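Local coordinates for putative OmpA family lipoprotein (Burkholderia cenocepacia, PDB 5LKW) that binds the peptidoglycan component diaminopimelic acid and probably acts in the Tol-Pal system, supporting outer-membrane integrity and invagination during cell division, at residues K15-D23 with A111-Y120. Residues are numbered along the deposited sequence; the frame is centred on the assembly and turned at random.
With API (2,6-diaminopimelic acid), chain C.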
ATOM      1  N   LYS A  15      -7.058   7.449  -5.059  1.00 28.82           N
ATOM      2  CA  LYS A  15      -5.897   6.687  -5.509  1.00 27.57           C
ATOM      3  C   LYS A  15      -5.318   6.017  -4.270  1.00 25.71           C
ATOM      4  O   LYS A  15      -4.850   6.697  -3.343  1.00 25.92           O
ATOM      5  CB  LYS A  15      -4.872   7.550  -6.267  1.00 27.02           C
ATOM      6  CG  LYS A  15      -3.917   6.671  -7.175  1.00 30.27           C
ATOM      7  CD  LYS A  15      -2.467   7.139  -7.111  1.00 27.14           C
ATOM      8  CE  LYS A  15      -1.530   6.318  -8.002  1.00 29.24           C
ATOM      9  NZ  LYS A  15      -1.003   4.993  -7.535  1.00 24.37           N
ATOM     10  N   ARG A  16      -5.369   4.690  -4.262  1.00 23.69           N
ATOM     11  CA  ARG A  16      -5.068   3.888  -3.079  1.00 24.70           C
ATOM     12  C   ARG A  16      -3.995   2.814  -3.243  1.00 22.49           C
ATOM     13  O   ARG A  16      -3.829   1.972  -2.367  1.00 23.87           O
ATOM     14  CB  ARG A  16      -6.371   3.291  -2.500  1.00 24.34           C
ATOM     15  CG  ARG A  16      -7.103   4.374  -1.775  1.00 28.07           C
ATOM     16  CD  ARG A  16      -8.461   4.031  -1.211  1.00 32.74           C
ATOM     17  NE  ARG A  16      -9.342   5.226  -1.299  1.00 33.26           N
ATOM     18  CZ  ARG A  16     -10.614   5.248  -0.893  1.00 33.91           C
ATOM     19  NH1 ARG A  16     -11.152   4.168  -0.353  1.00 28.68           N
ATOM     20  NH2 ARG A  16     -11.359   6.346  -1.037  1.00 34.34           N
ATOM     21  N   SER A  17      -3.245   2.844  -4.338  1.00 21.66           N
ATOM     22  CA  SER A  17      -2.213   1.844  -4.531  1.00 19.14           C
ATOM     23  C   SER A  17      -0.844   2.543  -4.702  1.00 18.70           C
ATOM     24  O   SER A  17      -0.764   3.581  -5.374  1.00 19.32           O
ATOM     25  CB  SER A  17      -2.552   1.036  -5.780  1.00 20.25           C
ATOM     26  OG  SER A  17      -3.684   0.190  -5.606  1.00 21.99           O
ATOM     27  N   ILE A  18       0.206   1.962  -4.122  1.00 18.12           N
ATOM     28  CA  ILE A  18       1.604   2.375  -4.284  1.00 16.71           C
ATOM     29  C   ILE A  18       2.274   1.195  -5.000  1.00 16.31           C
ATOM     30  O   ILE A  18       2.173   0.087  -4.562  1.00 16.08           O
ATOM     31  CB  ILE A  18       2.325   2.642  -2.915  1.00 16.80           C
ATOM     32  CG1 ILE A  18       1.747   3.848  -2.187  1.00 20.36           C
ATOM     33  CG2 ILE A  18       3.803   2.904  -3.111  1.00 16.40           C
ATOM     34  CD1 ILE A  18       0.332   3.662  -1.731  1.00 24.41           C
ATOM     35  N   TYR A  19       2.966   1.459  -6.094  1.00 15.72           N
ATOM     36  CA  TYR A  19       3.719   0.438  -6.833  1.00 15.56           C
ATOM     37  C   TYR A  19       5.228   0.485  -6.631  1.00 16.65           C
ATOM     38  O   TYR A  19       5.811   1.552  -6.334  1.00 16.50           O
ATOM     39  CB  TYR A  19       3.434   0.628  -8.305  1.00 15.72           C
ATOM     40  CG  TYR A  19       1.976   0.381  -8.622  1.00 14.65           C
ATOM     41  CD1 TYR A  19       1.528  -0.911  -9.061  1.00 13.13           C
ATOM     42  CD2 TYR A  19       1.049   1.407  -8.464  1.00 11.78           C
ATOM     43  CE1 TYR A  19       0.189  -1.132  -9.432  1.00 13.75           C
ATOM     44  CE2 TYR A  19      -0.316   1.214  -8.833  1.00 11.03           C
ATOM     45  CZ  TYR A  19      -0.732  -0.050  -9.323  1.00 15.93           C
ATOM     46  OH  TYR A  19      -2.090  -0.205  -9.638  1.00 17.89           O
ATOM     47  N   PHE A  20       5.854  -0.682  -6.769  1.00 16.99           N
ATOM     48  CA  PHE A  20       7.244  -0.868  -6.423  1.00 17.03           C
ATOM     49  C   PHE A  20       8.062  -1.465  -7.595  1.00 17.75           C
ATOM     50  O   PHE A  20       7.551  -2.225  -8.426  1.00 16.78           O
ATOM     51  CB  PHE A  20       7.367  -1.807  -5.177  1.00 15.58           C
ATOM     52  CG  PHE A  20       6.768  -1.234  -3.919  1.00 13.84           C
ATOM     53  CD1 PHE A  20       7.553  -0.520  -2.992  1.00 16.76           C
ATOM     54  CD2 PHE A  20       5.400  -1.426  -3.656  1.00 16.32           C
ATOM     55  CE1 PHE A  20       6.929   0.032  -1.768  1.00 15.40           C
ATOM     56  CE2 PHE A  20       4.808  -0.935  -2.532  1.00 15.49           C
ATOM     57  CZ  PHE A  20       5.557  -0.149  -1.593  1.00 18.52           C
ATOM     58  N   ASP A  21       9.353  -1.155  -7.623  1.00 18.82           N
ATOM     59  CA  ASP A  21      10.265  -1.813  -8.537  1.00 21.25           C
ATOM     60  C   ASP A  21      10.530  -3.269  -8.142  1.00 22.64           C
ATOM     61  O   ASP A  21      10.250  -3.706  -7.019  1.00 20.97           O
ATOM     62  CB  ASP A  21      11.590  -1.056  -8.588  1.00 21.84           C
ATOM     63  CG  ASP A  21      11.462   0.218  -9.336  1.00 26.81           C
ATOM     64  OD1 ASP A  21      10.384   0.443  -9.947  1.00 28.43           O
ATOM     65  OD2 ASP A  21      12.439   0.960  -9.305  1.00 33.58           O
ATOM     66  N   PHE A  22      11.107  -3.997  -9.085  1.00 23.48           N
ATOM     67  CA  PHE A  22      11.367  -5.394  -8.919  1.00 25.11           C
ATOM     68  C   PHE A  22      12.204  -5.565  -7.664  1.00 25.62           C
ATOM     69  O   PHE A  22      13.233  -4.900  -7.512  1.00 26.53           O
ATOM     70  CB  PHE A  22      12.083  -5.866 -10.193  1.00 25.20           C
ATOM     71  CG  PHE A  22      13.128  -6.903  -9.985  1.00 28.68           C
ATOM     72  CD1 PHE A  22      12.819  -8.259 -10.131  1.00 34.00           C
ATOM     73  CD2 PHE A  22      14.468  -6.521  -9.745  1.00 32.02           C
ATOM     74  CE1 PHE A  22      13.827  -9.244  -9.980  1.00 35.14           C
ATOM     75  CE2 PHE A  22      15.466  -7.472  -9.580  1.00 32.09           C
ATOM     76  CZ  PHE A  22      15.149  -8.845  -9.689  1.00 35.47           C
ATOM     77  N   ASP A  23      11.748  -6.426  -6.759  1.00 24.44           N
ATOM     78  CA  ASP A  23      12.504  -6.723  -5.579  1.00 26.24           C
ATOM     79  C   ASP A  23      12.656  -5.492  -4.652  1.00 25.12           C
ATOM     80  O   ASP A  23      13.436  -5.505  -3.696  1.00 25.26           O
ATOM     81  CB  ASP A  23      13.886  -7.232  -6.023  1.00 27.24           C
ATOM     82  CG  ASP A  23      14.255  -8.535  -5.420  1.00 32.87           C
ATOM     83  OD1 ASP A  23      13.490  -9.058  -4.549  1.00 39.42           O
ATOM     84  OD2 ASP A  23      15.323  -9.053  -5.855  1.00 37.23           O
ATOM     85  N   ALA A 111       4.201  -6.133 -12.779  1.00 14.68           N
ATOM     86  CA  ALA A 111       4.354  -4.758 -12.291  1.00 15.05           C
ATOM     87  C   ALA A 111       3.108  -4.304 -11.550  1.00 15.15           C
ATOM     88  O   ALA A 111       3.191  -3.549 -10.555  1.00 15.78           O
ATOM     89  CB  ALA A 111       4.725  -3.780 -13.448  1.00 14.59           C
ATOM     90  N   GLN A 112       1.955  -4.766 -12.032  1.00 15.55           N
ATOM     91  CA  GLN A 112       0.667  -4.459 -11.435  1.00 15.33           C
ATOM     92  C   GLN A 112       0.505  -5.097 -10.050  1.00 16.07           C
ATOM     93  O   GLN A 112      -0.353  -4.669  -9.297  1.00 14.31           O
ATOM     94  CB  GLN A 112      -0.417  -4.987 -12.361  1.00 16.22           C
ATOM     95  CG  GLN A 112      -0.459  -4.179 -13.748  1.00 18.34           C
ATOM     96  CD  GLN A 112      -1.497  -4.711 -14.734  1.00 19.88           C
ATOM     97  OE1 GLN A 112      -2.710  -4.740 -14.420  1.00 18.66           O
ATOM     98  NE2 GLN A 112      -1.027  -5.180 -15.931  1.00 18.90           N
ATOM     99  N   ASN A 113       1.268  -6.174  -9.778  1.00 14.18           N
ATOM    100  CA  ASN A 113       1.138  -6.928  -8.562  1.00 15.36           C
ATOM    101  C   ASN A 113       2.143  -6.571  -7.503  1.00 16.09           C
ATOM    102  O   ASN A 113       1.982  -7.073  -6.387  1.00 18.70           O
ATOM    103  CB  ASN A 113       1.126  -8.475  -8.776  1.00 13.13           C
ATOM    104  CG  ASN A 113      -0.027  -8.940  -9.706  1.00 19.42           C
ATOM    105  OD1 ASN A 113      -1.092  -8.308  -9.791  1.00 18.57           O
ATOM    106  ND2 ASN A 113       0.219 -10.019 -10.441  1.00 19.34           N
ATOM    107  N   ARG A 114       3.186  -5.770  -7.844  1.00 17.45           N
ATOM    108  CA  ARG A 114       4.228  -5.302  -6.886  1.00 16.72           C
ATOM    109  C   ARG A 114       3.684  -4.016  -6.315  1.00 16.03           C
ATOM    110  O   ARG A 114       3.945  -2.956  -6.850  1.00 16.56           O
ATOM    111  CB  ARG A 114       5.521  -4.996  -7.615  1.00 17.43           C
ATOM    112  CG  ARG A 114       6.232  -6.250  -8.208  1.00 18.53           C
ATOM    113  CD  ARG A 114       7.676  -5.875  -8.624  1.00 14.42           C
ATOM    114  NE  ARG A 114       7.771  -4.882  -9.706  1.00 13.13           N
ATOM    115  CZ  ARG A 114       7.642  -5.147 -11.009  1.00 13.73           C
ATOM    116  NH1 ARG A 114       7.410  -6.414 -11.402  1.00  9.13           N
ATOM    117  NH2 ARG A 114       7.804  -4.145 -11.936  1.00 12.50           N
ATOM    118  N   ARG A 115       2.818  -4.152  -5.325  1.00 16.44           N
ATOM    119  CA  ARG A 115       1.827  -3.136  -5.019  1.00 16.45           C
ATOM    120  C   ARG A 115       1.445  -3.195  -3.563  1.00 16.04           C
ATOM    121  O   ARG A 115       1.385  -4.293  -2.962  1.00 16.43           O
ATOM    122  CB  ARG A 115       0.542  -3.369  -5.852  1.00 17.10           C
ATOM    123  CG  ARG A 115      -0.424  -2.155  -5.973  1.00 13.44           C
ATOM    124  CD  ARG A 115      -1.737  -2.520  -6.828  1.00 14.97           C
ATOM    125  NE  ARG A 115      -2.496  -3.469  -6.025  1.00 13.26           N
ATOM    126  CZ  ARG A 115      -2.507  -4.791  -6.150  1.00 16.91           C
ATOM    127  NH1 ARG A 115      -1.872  -5.424  -7.155  1.00 19.66           N
ATOM    128  NH2 ARG A 115      -3.160  -5.499  -5.223  1.00 19.10           N
ATOM    129  N   ALA A 116       1.139  -2.019  -3.003  1.00 15.78           N
ATOM    130  CA  ALA A 116       0.565  -1.940  -1.643  1.00 15.46           C
ATOM    131  C   ALA A 116      -0.686  -1.136  -1.705  1.00 16.11           C
ATOM    132  O   ALA A 116      -0.658  -0.036  -2.286  1.00 14.54           O
ATOM    133  CB  ALA A 116       1.590  -1.263  -0.623  1.00 13.36           C
ATOM    134  N   ASP A 117      -1.780  -1.672  -1.115  1.00 17.20           N
ATOM    135  CA  ASP A 117      -3.067  -0.994  -1.104  1.00 18.97           C
ATOM    136  C   ASP A 117      -3.448  -0.511   0.300  1.00 19.93           C
ATOM    137  O   ASP A 117      -3.337  -1.268   1.291  1.00 17.90           O
ATOM    138  CB  ASP A 117      -4.227  -1.917  -1.586  1.00 19.00           C
ATOM    139  CG  ASP A 117      -3.983  -2.536  -2.954  1.00 18.12           C
ATOM    140  OD1 ASP A 117      -3.507  -1.822  -3.883  1.00 18.12           O
ATOM    141  OD2 ASP A 117      -4.321  -3.748  -3.098  1.00 17.31           O
ATOM    142  N   LEU A 118      -4.035   0.695   0.313  1.00 21.34           N
ATOM    143  CA  LEU A 118      -4.631   1.289   1.500  1.00 22.94           C
ATOM    144  C   LEU A 118      -6.050   0.806   1.498  1.00 23.80           C
ATOM    145  O   LEU A 118      -6.833   1.206   0.627  1.00 23.68           O
ATOM    146  CB  LEU A 118      -4.561   2.834   1.420  1.00 22.26           C
ATOM    147  CG  LEU A 118      -3.223   3.586   1.666  1.00 24.30           C
ATOM    148  CD1 LEU A 118      -2.222   3.318   0.669  1.00 26.96           C
ATOM    149  CD2 LEU A 118      -3.435   5.095   1.605  1.00 24.20           C
ATOM    150  N   VAL A 119      -6.395  -0.069   2.452  1.00 24.68           N
ATOM    151  CA  VAL A 119      -7.771  -0.613   2.473  1.00 25.47           C
ATOM    152  C   VAL A 119      -8.511  -0.038   3.709  1.00 27.69           C
ATOM    153  O   VAL A 119      -8.250  -0.404   4.854  1.00 27.21           O
ATOM    154  CB  VAL A 119      -7.769  -2.150   2.438  1.00 25.74           C
ATOM    155  CG1 VAL A 119      -9.212  -2.704   2.275  1.00 24.57           C
ATOM    156  CG2 VAL A 119      -6.758  -2.708   1.319  1.00 23.88           C
ATOM    157  N   TYR A 120      -9.408   0.895   3.453  1.00 29.65           N
ATOM    158  CA  TYR A 120      -9.961   1.701   4.524  1.00 32.46           C
ATOM    159  C   TYR A 120     -11.077   0.886   5.110  1.00 34.30           C
ATOM    160  O   TYR A 120     -11.922   0.374   4.354  1.00 34.11           O
ATOM    161  CB  TYR A 120     -10.441   3.030   3.975  1.00 31.24           C
ATOM    162  CG  TYR A 120      -9.361   4.106   3.950  1.00 32.37           C
ATOM    163  CD1 TYR A 120      -8.998   4.776   5.135  1.00 31.32           C
ATOM    164  CD2 TYR A 120      -8.698   4.458   2.755  1.00 29.34           C
ATOM    165  CE1 TYR A 120      -8.023   5.764   5.139  1.00 32.05           C
ATOM    166  CE2 TYR A 120      -7.724   5.466   2.731  1.00 31.02           C
ATOM    167  CZ  TYR A 120      -7.388   6.132   3.954  1.00 32.76           C
ATOM    168  OH  TYR A 120      -6.446   7.163   4.041  1.00 27.72           O
TER
HETATM  169  C   API C 201       8.709  -8.681  -6.444  1.00 20.28           C
HETATM  170  CA  API C 201       9.453  -9.989  -6.565  1.00 21.41           C
HETATM  171  C3  API C 201      10.371 -10.184  -7.772  1.00 29.73           C
HETATM  172  C4  API C 201      11.023 -11.578  -7.668  1.00 40.58           C
HETATM  173  C5  API C 201      12.554 -11.594  -7.826  1.00 54.53           C
HETATM  174  C6  API C 201      13.206 -12.961  -7.542  1.00 63.20           C
HETATM  175  O   API C 201       7.512  -8.789  -6.215  1.00 16.01           O
HETATM  176  OXT API C 201       9.211  -7.537  -6.544  1.00 17.62           O
HETATM  177  N   API C 201       8.418 -11.019  -6.644  1.00 19.72           N
HETATM  178  O   HOH W   1      -9.906   1.543   0.742  1.00 29.53           O
HETATM  179  O   HOH W   2      -2.518  -2.824 -10.160  1.00 23.74           O
HETATM  180  O   HOH W   3       5.137  -1.854 -10.019  1.00 14.29           O
HETATM  181  O   HOH W   4       8.621  -1.564 -11.538  1.00 24.28           O
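Strand 17-19 pairs antiparallel with strand 115-120 at one border of the mixed sheet of this OmpA-like, peptidoglycan-binding domain, their N-to-C directions 163° apart. Ile18 and Ala116 form the hydrogen-bonded pair, Ile18 N to Ala116 O and Ala116 N to Ile18 O both at 2.8 Å; Leu118 N to Arg16 O and Phe20 N to Arg114 O extend the ladder. On the face of Ile18 and Ala116, which helices 32-44 and 62-82 cover, Ile18 CD1 meets Leu118 CD1 at 3.5 Å, and the Phe20 ring turns its edge to Ala116 CB. The other face carries Ser17, Tyr19, Arg115 and Asp117. Arg115 grips Asp117 side-on, NE to OD1 and NH2 to OD2, while its NH1 bonds Gln112 O, so three bonds fix the guanidinium. Ser17 OG donates to the same Asp117 OD1 (2.7 Å). Arg115 CG, placed opposite the backbone nitrogen (chi1 -162°), lies over one face of the Tyr19 ring in a CH-pi contact, 3.9 Å from the centroid. Beyond the strands the pair reaches the diaminopimelate pocket: Arg114 NE donates to Phe20 O (3.0 Å), and its NH1 forms a salt bridge with Asp57. Asp23 N donates to the ligand carboxylate oxygen OXT at 2.8 Å, and Arg114 CD lies 3.1 Å from that same OXT.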